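Local coordinates for periplasmic binding protein/LacI transcriptional regulator (Shewanella sp. ANA-3, PDB 5OCP), which binds L-arabinofuranose, in both its alpha and beta forms, as the periplasmic binding-protein component of an arabinose ABC transporter, at residues F107-E110 against G111-G115; D142-A145 against G146-V150; K181-N184 against G185-L188. All blocks are in the same frame, centred on the assembly; numbering follows the deposited sequence.

Contact 1. Residues F107-E110 against G111-G115; sequences FSEE and GRKIG
Glu-109 and Lys-113 form an i to i+4 salt bridge on the first turns of helix 107-121, in the C-terminal lobe of this periplasmic binding protein. Lys-113 NZ reaches Glu-109 OE2 at 3.2 Å, meeting the carboxylate on its anti side and 19° out of its plane. Lys-113 CD also lies 3.7 Å from Glu-109 CG, so aliphatic contact runs beneath the charged ends. With CG anti to the backbone N (chi1 178°) and the rest of the chain extended, Glu-109 carries its carboxylate alongside the lysine. The ammonium is shared: Gly-273 O accepts a further hydrogen bond from NZ.

Arg-112 turns back over the same helix. Bent at chi3 (-61°), it lays one guanidinium face over the backbone of Ser-108 and Glu-109, with Glu-109 CA 3.7 Å above the plane and offset toward the rim. On the buried side, Glu-110 sends its carboxylate to the hydroxyl of Ser-105 and toward helix 138-151.

All this rests on regular alpha-helical bonds, Lys-113 N to Glu-109 O being 2.8 Å and Ile-114 N to Glu-110 O 3.1 Å. Ile-114 packs against strand 239-242, and its CG2 touches Glu-110 O at 3.4 Å.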
loop_
_atom_site.group_PDB
_atom_site.type_symbol
_atom_site.label_atom_id
_atom_site.label_comp_id
_atom_site.label_asym_id
_atom_site.label_seq_id
_atom_site.Cartn_x
_atom_site.Cartn_y
_atom_site.Cartn_z
ATOM N N PHE A 107 -8.965 -0.352 1.589
ATOM C CA PHE A 107 -8.019 -0.617 2.665
ATOM C C PHE A 107 -8.694 -1.164 3.921
ATOM O O PHE A 107 -8.117 -1.990 4.600
ATOM C CB PHE A 107 -7.260 0.676 3.048
ATOM C CG PHE A 107 -6.424 1.253 1.967
ATOM C CD1 PHE A 107 -5.347 0.528 1.444
ATOM C CD2 PHE A 107 -6.607 2.556 1.560
ATOM C CE1 PHE A 107 -4.522 1.072 0.489
ATOM C CE2 PHE A 107 -5.788 3.129 0.598
ATOM C CZ PHE A 107 -4.769 2.369 0.038
ATOM N N SER A 108 -9.917 -0.675 4.245
ATOM C CA SER A 108 -10.678 -1.222 5.420
ATOM C C SER A 108 -11.036 -2.673 5.208
ATOM O O SER A 108 -10.850 -3.481 6.106
ATOM C CB SER A 108 -11.971 -0.424 5.691
ATOM O OG SER A 108 -11.625 0.879 6.004
ATOM N N GLU A 109 -11.329 -3.050 3.949
ATOM C CA GLU A 109 -11.631 -4.429 3.610
ATOM C C GLU A 109 -10.370 -5.298 3.743
ATOM O O GLU A 109 -10.436 -6.428 4.239
ATOM C CB GLU A 109 -12.233 -4.572 2.203
ATOM C CG GLU A 109 -12.497 -6.008 1.837
ATOM C CD GLU A 109 -13.125 -6.202 0.433
ATOM O OE1 GLU A 109 -13.760 -5.251 -0.130
ATOM O OE2 GLU A 109 -13.002 -7.333 -0.116
ATOM N N GLU A 110 -9.222 -4.742 3.348
ATOM C CA GLU A 110 -7.941 -5.464 3.478
ATOM C C GLU A 110 -7.699 -5.781 4.961
ATOM O O GLU A 110 -7.418 -6.933 5.330
ATOM C CB GLU A 110 -6.772 -4.671 2.934
ATOM C CG GLU A 110 -6.796 -4.492 1.431
ATOM C CD GLU A 110 -5.831 -3.435 0.921
ATOM O OE1 GLU A 110 -5.111 -2.734 1.650
ATOM O OE2 GLU A 110 -5.798 -3.275 -0.286
ATOM N N GLY A 111 -7.859 -4.789 5.814
ATOM C CA GLY A 111 -7.711 -4.967 7.289
ATOM C C GLY A 111 -8.714 -5.913 7.889
ATOM O O GLY A 111 -8.357 -6.793 8.704
ATOM N N ARG A 112 -9.956 -5.856 7.415
ATOM C CA ARG A 112 -10.977 -6.815 7.840
ATOM C C ARG A 112 -10.627 -8.262 7.437
ATOM O O ARG A 112 -10.773 -9.156 8.267
ATOM C CB ARG A 112 -12.374 -6.446 7.331
ATOM C CG ARG A 112 -12.934 -5.213 7.896
ATOM C CD ARG A 112 -14.465 -5.141 7.715
ATOM N NE ARG A 112 -14.878 -5.154 6.292
ATOM C CZ ARG A 112 -14.895 -4.083 5.500
ATOM N NH1 ARG A 112 -14.550 -2.896 5.951
ATOM N NH2 ARG A 112 -15.296 -4.209 4.257
ATOM N N LYS A 113 -10.247 -8.514 6.168
ATOM C CA LYS A 113 -9.967 -9.880 5.707
ATOM C C LYS A 113 -8.794 -10.499 6.446
ATOM O O LYS A 113 -8.833 -11.662 6.836
ATOM C CB LYS A 113 -9.686 -9.885 4.187
ATOM C CG LYS A 113 -10.962 -9.702 3.360
ATOM C CD LYS A 113 -10.595 -9.231 1.984
ATOM C CE LYS A 113 -10.406 -10.330 1.026
ATOM N NZ LYS A 113 -10.962 -9.752 -0.243
ATOM N N ILE A 114 -7.754 -9.682 6.696
ATOM C CA ILE A 114 -6.558 -10.223 7.387
ATOM C C ILE A 114 -6.895 -10.444 8.868
ATOM O O ILE A 114 -6.477 -11.448 9.460
ATOM C CB ILE A 114 -5.295 -9.379 7.041
ATOM C CG1 ILE A 114 -4.039 -10.228 7.288
ATOM C CG2 ILE A 114 -5.300 -8.055 7.726
ATOM C CD1 ILE A 114 -3.875 -11.320 6.286
ATOM N N GLY A 115 -7.647 -9.528 9.458
ATOM C CA GLY A 115 -8.124 -9.719 10.846
ATOM C C GLY A 115 -8.973 -10.947 11.010
ATOM O O GLY A 115 -8.836 -11.711 11.952
#

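Contact 2. Residues D142-A145 against G146-V150; sequences DRAA and GFNQV. With AHR (alpha-L-arabinofuranose), chain I; FUB (beta-L-arabinofuranose), chain J.
The carboxamide of Asn-148 lies with one face against Ala-144 O, one turn earlier, which sits almost directly under CG at 3.1 Å; ND2, at 3.2 Å from the same oxygen, is too poorly angled for a hydrogen bond. That carbonyl is instead taken by the backbone N of Asn-148 at 2.9 Å. The guanidinium of Arg-143, in contrast, is used at its edge. AHR and FUB, the alpha and beta forms of the sugar modelled in one place, put C3 in its plane, and the same hydroxyl accepts from both terminal nitrogens: NH1 lies 2.8 Å and NH2 3.0 Å from O3 of either form. The NH1 bond is the straighter, at 152° against about 138° for NH2.

An extended chain from CG to NE carries the group this far from the helix. Glu-110 OE1 forms a salt bridge with NE, a second-shell carboxylate that probably helps fix the rotation of the guanidinium.

Phe-147 points its ring into the lobe with CG anti to the backbone N (chi1 -175°), where it stacks with Trp-192; its CB stays 3.5 Å from Arg-143 O, and its N bonds to that same oxygen at 3.1 Å. Helix 138-151 is the crossover of a beta-alpha-beta unit between strands 126-132 and 157-164, and its N-terminal half supplies Arg-143 to the arabinofuranose pocket at the cleft of this periplasmic binding protein fold.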
loop_
_atom_site.group_PDB
_atom_site.type_symbol
_atom_site.label_atom_id
_atom_site.label_comp_id
_atom_site.label_asym_id
_atom_site.label_seq_id
_atom_site.Cartn_x
_atom_site.Cartn_y
_atom_site.Cartn_z
ATOM N N ASP A 142 -7.091 3.322 7.434
ATOM C CA ASP A 142 -8.179 2.458 7.068
ATOM C C ASP A 142 -7.906 0.961 7.311
ATOM O O ASP A 142 -8.838 0.218 7.639
ATOM C CB ASP A 142 -8.542 2.657 5.616
ATOM C CG ASP A 142 -9.276 3.998 5.353
ATOM O OD1 ASP A 142 -9.380 4.821 6.301
ATOM O OD2 ASP A 142 -9.642 4.221 4.182
ATOM N N ARG A 143 -6.656 0.525 7.195
ATOM C CA ARG A 143 -6.369 -0.883 7.480
ATOM C C ARG A 143 -6.567 -1.101 8.980
ATOM O O ARG A 143 -7.080 -2.068 9.381
ATOM C CB ARG A 143 -4.950 -1.290 7.101
ATOM C CG ARG A 143 -4.792 -1.565 5.616
ATOM C CD ARG A 143 -3.374 -1.773 5.127
ATOM N NE ARG A 143 -3.364 -1.817 3.673
ATOM C CZ ARG A 143 -2.326 -1.511 2.940
ATOM N NH1 ARG A 143 -1.196 -1.210 3.495
ATOM N NH2 ARG A 143 -2.416 -1.565 1.636
ATOM N N ALA A 144 -6.125 -0.138 9.764
ATOM C CA ALA A 144 -6.299 -0.259 11.231
ATOM C C ALA A 144 -7.793 -0.302 11.547
ATOM O O ALA A 144 -8.262 -1.151 12.353
ATOM C CB ALA A 144 -5.597 0.828 11.964
ATOM N N ALA A 145 -8.559 0.599 10.950
ATOM C CA ALA A 145 -9.976 0.633 11.222
ATOM C C ALA A 145 -10.685 -0.685 10.928
ATOM O O ALA A 145 -11.472 -1.186 11.719
ATOM C CB ALA A 145 -10.665 1.744 10.455
ATOM N N GLY A 146 -10.404 -1.282 9.776
ATOM C CA GLY A 146 -10.971 -2.547 9.438
ATOM C C GLY A 146 -10.557 -3.718 10.334
ATOM O O GLY A 146 -11.377 -4.524 10.706
ATOM N N PHE A 147 -9.277 -3.835 10.634
ATOM C CA PHE A 147 -8.774 -4.910 11.512
ATOM C C PHE A 147 -9.443 -4.767 12.911
ATOM O O PHE A 147 -9.879 -5.766 13.499
ATOM C CB PHE A 147 -7.273 -4.799 11.576
ATOM C CG PHE A 147 -6.564 -5.884 12.329
ATOM C CD1 PHE A 147 -6.437 -5.881 13.717
ATOM C CD2 PHE A 147 -5.989 -6.943 11.637
ATOM C CE1 PHE A 147 -5.714 -6.925 14.342
ATOM C CE2 PHE A 147 -5.315 -7.925 12.242
ATOM C CZ PHE A 147 -5.186 -7.944 13.586
ATOM N N ASN A 148 -9.479 -3.524 13.370
ATOM C CA ASN A 148 -10.023 -3.217 14.712
ATOM C C ASN A 148 -11.493 -3.613 14.770
ATOM O O ASN A 148 -11.953 -4.174 15.764
ATOM C CB ASN A 148 -9.736 -1.765 15.088
ATOM C CG ASN A 148 -8.250 -1.521 15.469
ATOM O OD1 ASN A 148 -7.520 -2.452 15.676
ATOM N ND2 ASN A 148 -7.787 -0.306 15.423
ATOM N N GLN A 149 -12.235 -3.377 13.691
ATOM C CA GLN A 149 -13.647 -3.643 13.666
ATOM C C GLN A 149 -13.863 -5.176 13.791
ATOM O O GLN A 149 -14.787 -5.620 14.533
ATOM C CB GLN A 149 -14.232 -3.033 12.387
ATOM C CG GLN A 149 -15.703 -3.175 12.095
ATOM C CD GLN A 149 -16.034 -2.398 10.815
ATOM O OE1 GLN A 149 -15.123 -1.962 10.061
ATOM N NE2 GLN A 149 -17.315 -2.180 10.585
ATOM N N VAL A 150 -12.965 -5.999 13.220
ATOM C CA VAL A 150 -13.136 -7.466 13.287
ATOM C C VAL A 150 -12.769 -7.967 14.639
ATOM O O VAL A 150 -13.555 -8.750 15.229
ATOM C CB VAL A 150 -12.278 -8.196 12.264
ATOM C CG1 VAL A 150 -12.209 -9.706 12.531
ATOM C CG2 VAL A 150 -12.871 -7.893 10.919
HETATM O O5 AHR I . -0.621 3.002 -0.080
HETATM C C5 AHR I . -0.224 1.670 -0.192
HETATM C C4 AHR I . 0.807 1.336 0.872
HETATM O O4 AHR I . 1.885 2.241 0.838
HETATM C C3 AHR I . 1.370 -0.087 0.696
HETATM O O3 AHR I . 0.512 -0.985 1.320
HETATM C C2 AHR I . 2.736 0.105 1.334
HETATM O O2 AHR I . 3.711 -0.835 0.990
HETATM C C1 AHR I . 3.090 1.465 0.759
HETATM O O1 AHR I . 4.030 2.028 1.522
HETATM O O5 FUB J . -0.621 3.000 -0.080
HETATM C C5 FUB J . -0.216 1.671 -0.191
HETATM C C4 FUB J . 0.818 1.340 0.872
HETATM O O4 FUB J . 1.893 2.248 0.858
HETATM C C3 FUB J . 1.388 -0.076 0.696
HETATM O O3 FUB J . 0.518 -0.978 1.307
HETATM C C2 FUB J . 2.732 0.085 1.398
HETATM O O2 FUB J . 3.714 -0.842 0.998
HETATM C C1 FUB J . 3.108 1.553 1.194
HETATM O O1 FUB J . 3.889 1.613 0.104
#

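Contact 3. Residues K181-N184 against G185-L188; sequences KAQN and GQPL
Gln-183 NE2 is gripped by a backbone oxygen and a water. It gives a hydrogen bond to Gln-186 O at 2.9 Å and another to the water at 2.8 Å, which in turn donates to Pro-187 O. The direct bond is fairly straight at 158°, and Gln-186 O lies close to the amide plane of Gln-183. Seen from the acceptor, however, NE2 stands well above the carbonyl plane, 55° out of it. The other end of the amide is equally occupied: Arg-161 NE donates to OE1, and a second water bridges OE1 to Gln-186 OE1.

A bend at chi2 (-77°) curls the Gln-183 chain back toward the residues that follow the helix, bringing the amide beside Leu-188. The leucine comes alongside with CG and CD2, each 3.7 Å from Gln-183 NE2, so the amide is held by apolar contact as well as by polar bonds. With the side chain cut back to alanine, Gln-186 O and Arg-161 NE would probably lose this partner and a gap is likely to open beside Leu-188.

Beneath the side chain the backbone makes a type I' beta turn from Gln-183 to Gln-186, closed by Gln-186 N donating to Gln-183 O at 3.2 Å. Asn-184 and Gly-185 occupy its two central positions, both with positive phi; at Gly-185 a side chain would also run into Asn-184 O. The turn follows helix 169-183 and reverses the chain, Asn-184 being the first residue to leave helical angles. Leu-188 reaches back to Val-160 of strand 157-164 and Ala-129 of strand 126-132, Gln-183 also rests on Val-160, and the loop leads on into strand 190-193, far from the sugar pocket.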
loop_
_atom_site.group_PDB
_atom_site.type_symbol
_atom_site.label_atom_id
_atom_site.label_comp_id
_atom_site.label_asym_id
_atom_site.label_seq_id
_atom_site.Cartn_x
_atom_site.Cartn_y
_atom_site.Cartn_z
ATOM N N LYS A 181 11.238 -6.392 23.701
ATOM C CA LYS A 181 11.851 -5.937 24.937
ATOM C C LYS A 181 10.766 -5.500 25.930
ATOM O O LYS A 181 10.844 -5.829 27.114
ATOM C CB LYS A 181 12.816 -4.781 24.666
ATOM C CG LYS A 181 14.208 -5.222 24.244
ATOM C CD LYS A 181 14.894 -4.157 23.404
ATOM C CE LYS A 181 15.562 -3.110 24.280
ATOM N NZ LYS A 181 15.827 -3.621 25.653
ATOM N N ALA A 182 9.759 -4.763 25.457
ATOM C CA ALA A 182 8.701 -4.328 26.330
ATOM C C ALA A 182 7.807 -5.459 26.812
ATOM O O ALA A 182 7.150 -5.318 27.807
ATOM C CB ALA A 182 7.853 -3.246 25.697
ATOM N N GLN A 183 7.720 -6.541 26.052
ATOM C CA GLN A 183 6.859 -7.677 26.493
ATOM C C GLN A 183 7.347 -8.313 27.762
ATOM O O GLN A 183 6.528 -8.928 28.531
ATOM C CB GLN A 183 6.720 -8.712 25.419
ATOM C CG GLN A 183 5.736 -8.201 24.372
ATOM C CD GLN A 183 4.300 -8.297 24.770
ATOM O OE1 GLN A 183 3.586 -7.264 24.839
ATOM N NE2 GLN A 183 3.822 -9.556 25.032
ATOM N N ASN A 184 8.660 -8.208 27.946
ATOM C CA ASN A 184 9.276 -8.647 29.224
ATOM C C ASN A 184 9.006 -10.171 29.350
ATOM O O ASN A 184 8.618 -10.613 30.429
ATOM C CB ASN A 184 8.634 -7.838 30.385
ATOM C CG ASN A 184 9.434 -7.938 31.696
ATOM O OD1 ASN A 184 10.666 -8.053 31.648
ATOM N ND2 ASN A 184 8.737 -7.855 32.855
ATOM N N GLY A 185 9.138 -10.913 28.232
ATOM C CA GLY A 185 8.957 -12.361 28.131
ATOM C C GLY A 185 7.552 -12.906 27.870
ATOM O O GLY A 185 7.412 -14.062 27.623
ATOM N N GLN A 186 6.513 -12.077 27.968
ATOM C CA GLN A 186 5.148 -12.482 27.803
ATOM C C GLN A 186 4.950 -12.817 26.306
ATOM O O GLN A 186 5.315 -11.997 25.498
ATOM C CB GLN A 186 4.234 -11.387 28.191
ATOM C CG GLN A 186 2.799 -11.788 28.225
ATOM C CD GLN A 186 1.934 -10.616 28.616
ATOM O OE1 GLN A 186 2.436 -9.505 28.882
ATOM N NE2 GLN A 186 0.616 -10.837 28.637
ATOM N N PRO A 187 4.492 -14.044 25.988
ATOM C CA PRO A 187 4.376 -14.398 24.559
ATOM C C PRO A 187 3.425 -13.499 23.823
ATOM O O PRO A 187 2.358 -13.180 24.357
ATOM C CB PRO A 187 3.922 -15.847 24.564
ATOM C CG PRO A 187 3.866 -16.278 25.962
ATOM C CD PRO A 187 4.399 -15.232 26.854
ATOM N N LEU A 188 3.826 -13.117 22.603
ATOM C CA LEU A 188 2.934 -12.563 21.591
ATOM C C LEU A 188 2.406 -13.645 20.703
ATOM O O LEU A 188 3.066 -14.592 20.423
ATOM C CB LEU A 188 3.693 -11.571 20.749
ATOM C CG LEU A 188 3.964 -10.244 21.445
ATOM C CD1 LEU A 188 4.922 -9.475 20.549
ATOM C CD2 LEU A 188 2.669 -9.434 21.569
HETATM O O HOH W 1 1.158 -10.429 25.264
HETATM O O HOH W 2 1.621 -7.103 27.003
#

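From the N terminus, contact 1 comes first, on the opening turns of helix 107-121, and contact 2 follows on helix 138-151. Both are local turns of helix, and contact 3 closes a tight turn after helix 169-183. The three lie in series, none nested or crossed. Contacts 1 and 2 have centres about 6 Å apart and touch directly, through Glu-110 and Arg-143 beside the sugar and through Phe-107 packed on Asp-142. Contact 3 lies at a remote edge of the same lobe, its centre about 24 Å from that of contact 2. Both contact 2 and contact 3 pack on strands 126-132 and 157-164, which flank helix 138-151 in sequence.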